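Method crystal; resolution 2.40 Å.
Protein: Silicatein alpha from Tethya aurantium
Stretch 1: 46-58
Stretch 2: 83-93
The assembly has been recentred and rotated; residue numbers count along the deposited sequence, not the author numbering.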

# COMPACT_ATOMS: atom_id res chain seq x y z
N LEU A 46 4.46 -14.33 7.69
CA LEU A 46 3.56 -13.41 7.04
C LEU A 46 2.23 -13.45 7.78
O LEU A 46 1.64 -14.50 7.93
CB LEU A 46 3.38 -13.84 5.59
CG LEU A 46 2.57 -12.98 4.62
CD1 LEU A 46 3.17 -11.59 4.48
CD2 LEU A 46 2.55 -13.70 3.29
N THR A 47 1.79 -12.31 8.28
CA THR A 47 0.49 -12.21 8.94
C THR A 47 -0.37 -11.22 8.20
O THR A 47 0.00 -10.08 8.01
CB THR A 47 0.62 -11.70 10.40
OG1 THR A 47 1.71 -12.36 11.05
CG2 THR A 47 -0.66 -11.98 11.17
N TYR A 48 -1.58 -11.65 7.84
CA TYR A 48 -2.53 -10.76 7.18
C TYR A 48 -2.99 -9.75 8.24
O TYR A 48 -3.37 -10.14 9.34
CB TYR A 48 -3.72 -11.54 6.63
N LEU A 49 -2.95 -8.46 7.90
CA LEU A 49 -3.33 -7.40 8.86
C LEU A 49 -4.65 -6.74 8.45
O LEU A 49 -5.10 -6.89 7.30
CB LEU A 49 -2.24 -6.33 8.95
CG LEU A 49 -0.90 -6.80 9.51
CD1 LEU A 49 0.07 -5.64 9.42
CD2 LEU A 49 -1.04 -7.34 10.94
N SER A 50 -5.28 -6.00 9.37
CA SER A 50 -6.65 -5.55 9.15
C SER A 50 -6.80 -4.10 8.69
O SER A 50 -6.54 -3.15 9.43
CB SER A 50 -7.47 -5.76 10.40
OG SER A 50 -8.77 -5.29 10.15
N GLU A 51 -7.26 -3.95 7.45
CA GLU A 51 -7.57 -2.66 6.88
C GLU A 51 -8.86 -2.10 7.46
O GLU A 51 -9.10 -0.90 7.40
CB GLU A 51 -7.77 -2.81 5.38
CG GLU A 51 -6.54 -3.25 4.61
CD GLU A 51 -6.39 -4.76 4.50
OE1 GLU A 51 -7.35 -5.47 4.88
OE2 GLU A 51 -5.32 -5.22 4.05
N GLN A 52 -9.71 -2.98 7.98
CA GLN A 52 -10.97 -2.57 8.56
C GLN A 52 -10.69 -1.80 9.86
O GLN A 52 -11.37 -0.80 10.20
CB GLN A 52 -11.80 -3.82 8.83
CG GLN A 52 -13.24 -3.57 9.26
CD GLN A 52 -14.02 -2.67 8.32
OE1 GLN A 52 -13.91 -2.77 7.11
NE2 GLN A 52 -14.83 -1.79 8.90
N ASN A 53 -9.68 -2.30 10.57
CA ASN A 53 -9.20 -1.67 11.81
C ASN A 53 -8.86 -0.22 11.55
O ASN A 53 -9.30 0.66 12.29
CB ASN A 53 -7.97 -2.43 12.32
CG ASN A 53 -7.64 -2.14 13.74
OD1 ASN A 53 -6.92 -2.89 14.38
ND2 ASN A 53 -8.17 -1.05 14.26
N ILE A 54 -8.11 0.03 10.48
CA ILE A 54 -7.68 1.37 10.11
C ILE A 54 -8.88 2.20 9.68
O ILE A 54 -8.96 3.40 9.98
CB ILE A 54 -6.66 1.36 8.95
CG1 ILE A 54 -5.25 1.13 9.45
CG2 ILE A 54 -6.64 2.70 8.25
CD1 ILE A 54 -5.02 -0.23 10.05
N ILE A 55 -9.81 1.59 8.96
CA ILE A 55 -10.99 2.33 8.49
C ILE A 55 -11.86 2.76 9.65
O ILE A 55 -12.17 3.95 9.77
CB ILE A 55 -11.81 1.52 7.45
CG1 ILE A 55 -11.08 1.55 6.11
CG2 ILE A 55 -13.20 2.13 7.27
CD1 ILE A 55 -11.33 0.32 5.25
N ASP A 56 -12.23 1.81 10.50
CA ASP A 56 -13.05 2.12 11.65
C ASP A 56 -12.43 3.12 12.64
O ASP A 56 -13.17 3.93 13.20
CB ASP A 56 -13.43 0.85 12.41
CG ASP A 56 -14.25 -0.08 11.58
OD1 ASP A 56 -14.79 0.38 10.55
OD2 ASP A 56 -14.35 -1.27 11.95
N CYS A 57 -11.12 3.06 12.87
CA CYS A 57 -10.55 3.70 14.09
C CYS A 57 -9.63 4.90 13.87
O CYS A 57 -9.24 5.54 14.83
CB CYS A 57 -9.80 2.68 14.94
SG CYS A 57 -10.65 1.09 15.12
N SER A 58 -9.30 5.22 12.63
CA SER A 58 -8.38 6.32 12.39
C SER A 58 -9.07 7.64 12.02
O SER A 58 -8.41 8.55 11.54
CB SER A 58 -7.35 5.93 11.32
OG SER A 58 -7.91 5.97 10.02
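Stretch 2 (83-93) GVDDGGSYPFR

Stretch 2 (83-93) packs along the loop from T47 to S50 and along helix 51-57, the two burying 742 Å² between them, both sides summed. In its backbone, V84 and D85 form a short strand, G87 to Y90 make a type I beta turn, and the chain then runs extended through P91 and F92. G83, at phi/psi 149/155, has a backbone that by itself calls for glycine. Stretch 2 passes from V84 and D85, beside N53 and I54, to G87 beside Y48, then turns and comes back to the helix with Y90 and F92. L49 lies against D86 (CA to CA 3.7 Å) in a single beta bridge, S50 lies near G87 (CA to CA 4.2 Å), and after the turn F92 comes level with Q52 (CA to CA 5.1 Å).

Two backbone hydrogen bonds flank the bridged pair: S50 N donates to D85 O (2.8 Å) and G87 N to Y48 O (3.0 Å), though the place of Y48 O is less sure. Water 1 joins the same edge, donating to Y48 O (2.8 Å) and accepting from G88 N (2.6 Å).

Side chains of stretch 1 also bond to the backbone of stretch 2. S50, the N-cap of the helix, has chi1 in t and points toward stretch 2. Its OG donates to Y90 O in a very short bond (2.3 Å), while accepting from N53 N (3.2 Å) and, weakly, from Q52 N (3.3 Å); one hydroxyl thus caps the helix and holds the residue that ends the turn. Water 2 adds a bridge, donating to Y90 O (2.7 Å) and accepting from Q52 N (3.1 Å). N53 OD1 accepts from D85 N (2.9 Å), tying the helix to the strand. Farther along, Q52 OE1 accepts from R93 N (3.3 Å) in a nearly straight bond, at 176°; the R93 side chain is not modelled beyond CB.

Y90, covered by stretch 1 more than any other residue of stretch 2, combines ring packing with a side-chain hydrogen bond. Its ring lies against the helix backbone, with N53 CA over one face, 3.6 Å from Y90 CE2. Y90 OH reaches past this turn and donates to D56 OD2 (2.7 Å), which sits at the ring edge and also accepts from Q52 NE2 (3.1 Å). C57 SG lies 3.8 Å from Y90 OH.

Apolar contacts complete the packing. V84 points toward stretch 1 and fits between two side chains, its CG1 3.8 Å from L49 CD2 and its CG2 3.3 Å from I54 CD1. L49 thereby meets V84 although its CA-to-CB bond points away overall. At the other end of stretch 2, I55 CD1 meets the edge of the F92 ring, 3.7 Å from F92 CE1.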

# COMPACT_ATOMS: atom_id res chain seq x y z
N GLY A 83 -0.39 -0.64 17.98
CA GLY A 83 -0.76 -1.91 17.33
C GLY A 83 -1.87 -1.87 16.29
O GLY A 83 -2.75 -1.00 16.30
N VAL A 84 -1.84 -2.84 15.39
CA VAL A 84 -2.94 -3.07 14.46
C VAL A 84 -3.39 -4.53 14.57
O VAL A 84 -2.56 -5.41 14.77
CB VAL A 84 -2.51 -2.72 13.02
CG1 VAL A 84 -1.70 -3.85 12.39
CG2 VAL A 84 -3.73 -2.35 12.17
N ASP A 85 -4.69 -4.77 14.49
CA ASP A 85 -5.19 -6.13 14.50
C ASP A 85 -4.95 -6.80 13.14
O ASP A 85 -4.87 -6.12 12.09
CB ASP A 85 -6.69 -6.19 14.81
CG ASP A 85 -7.01 -6.02 16.29
OD1 ASP A 85 -6.09 -6.15 17.15
OD2 ASP A 85 -8.20 -5.80 16.59
N ASP A 86 -4.89 -8.12 13.16
CA ASP A 86 -4.79 -8.88 11.94
C ASP A 86 -6.16 -9.20 11.39
O ASP A 86 -7.14 -9.15 12.12
CB ASP A 86 -3.95 -10.14 12.14
CG ASP A 86 -4.39 -10.95 13.29
OD1 ASP A 86 -5.58 -11.34 13.31
OD2 ASP A 86 -3.54 -11.17 14.18
N GLY A 87 -6.20 -9.54 10.11
CA GLY A 87 -7.44 -9.67 9.35
C GLY A 87 -8.32 -10.75 9.92
O GLY A 87 -9.51 -10.51 10.15
N GLY A 88 -7.71 -11.91 10.18
CA GLY A 88 -8.40 -13.11 10.71
C GLY A 88 -9.47 -12.67 11.67
O GLY A 88 -10.65 -12.96 11.47
N SER A 89 -9.06 -11.90 12.68
CA SER A 89 -9.96 -11.47 13.74
C SER A 89 -10.61 -10.07 13.56
O SER A 89 -11.51 -9.73 14.33
CB SER A 89 -9.21 -11.56 15.08
OG SER A 89 -8.89 -12.93 15.39
N TYR A 90 -10.18 -9.27 12.58
CA TYR A 90 -10.80 -7.96 12.30
C TYR A 90 -11.02 -7.79 10.79
O TYR A 90 -10.24 -7.12 10.13
CB TYR A 90 -9.93 -6.81 12.85
CG TYR A 90 -10.68 -5.51 13.15
CD1 TYR A 90 -11.87 -5.17 12.46
CD2 TYR A 90 -10.21 -4.63 14.12
CE1 TYR A 90 -12.55 -3.99 12.74
CE2 TYR A 90 -10.89 -3.44 14.39
CZ TYR A 90 -12.05 -3.12 13.70
OH TYR A 90 -12.73 -1.94 14.00
N PRO A 91 -12.10 -8.39 10.26
CA PRO A 91 -12.19 -8.62 8.82
C PRO A 91 -12.88 -7.49 8.10
O PRO A 91 -13.58 -6.70 8.71
CB PRO A 91 -13.04 -9.90 8.73
CG PRO A 91 -13.86 -9.92 10.00
CD PRO A 91 -13.32 -8.86 10.94
N PHE A 92 -12.67 -7.45 6.79
CA PHE A 92 -13.14 -6.35 5.96
C PHE A 92 -14.64 -6.54 5.78
O PHE A 92 -15.09 -7.62 5.47
CB PHE A 92 -12.38 -6.35 4.63
CG PHE A 92 -12.63 -5.13 3.80
CD1 PHE A 92 -12.12 -3.91 4.18
CD2 PHE A 92 -13.37 -5.20 2.63
CE1 PHE A 92 -12.35 -2.77 3.42
CE2 PHE A 92 -13.61 -4.06 1.87
CZ PHE A 92 -13.11 -2.83 2.28
N ARG A 93 -15.40 -5.49 6.05
CA ARG A 93 -16.85 -5.56 5.94
C ARG A 93 -17.34 -4.80 4.73
O ARG A 93 -18.50 -4.91 4.34
CB ARG A 93 -17.51 -5.02 7.21
O HOH W 1 -5.12 -12.24 10.12
O HOH W 2 -9.77 -6.05 7.70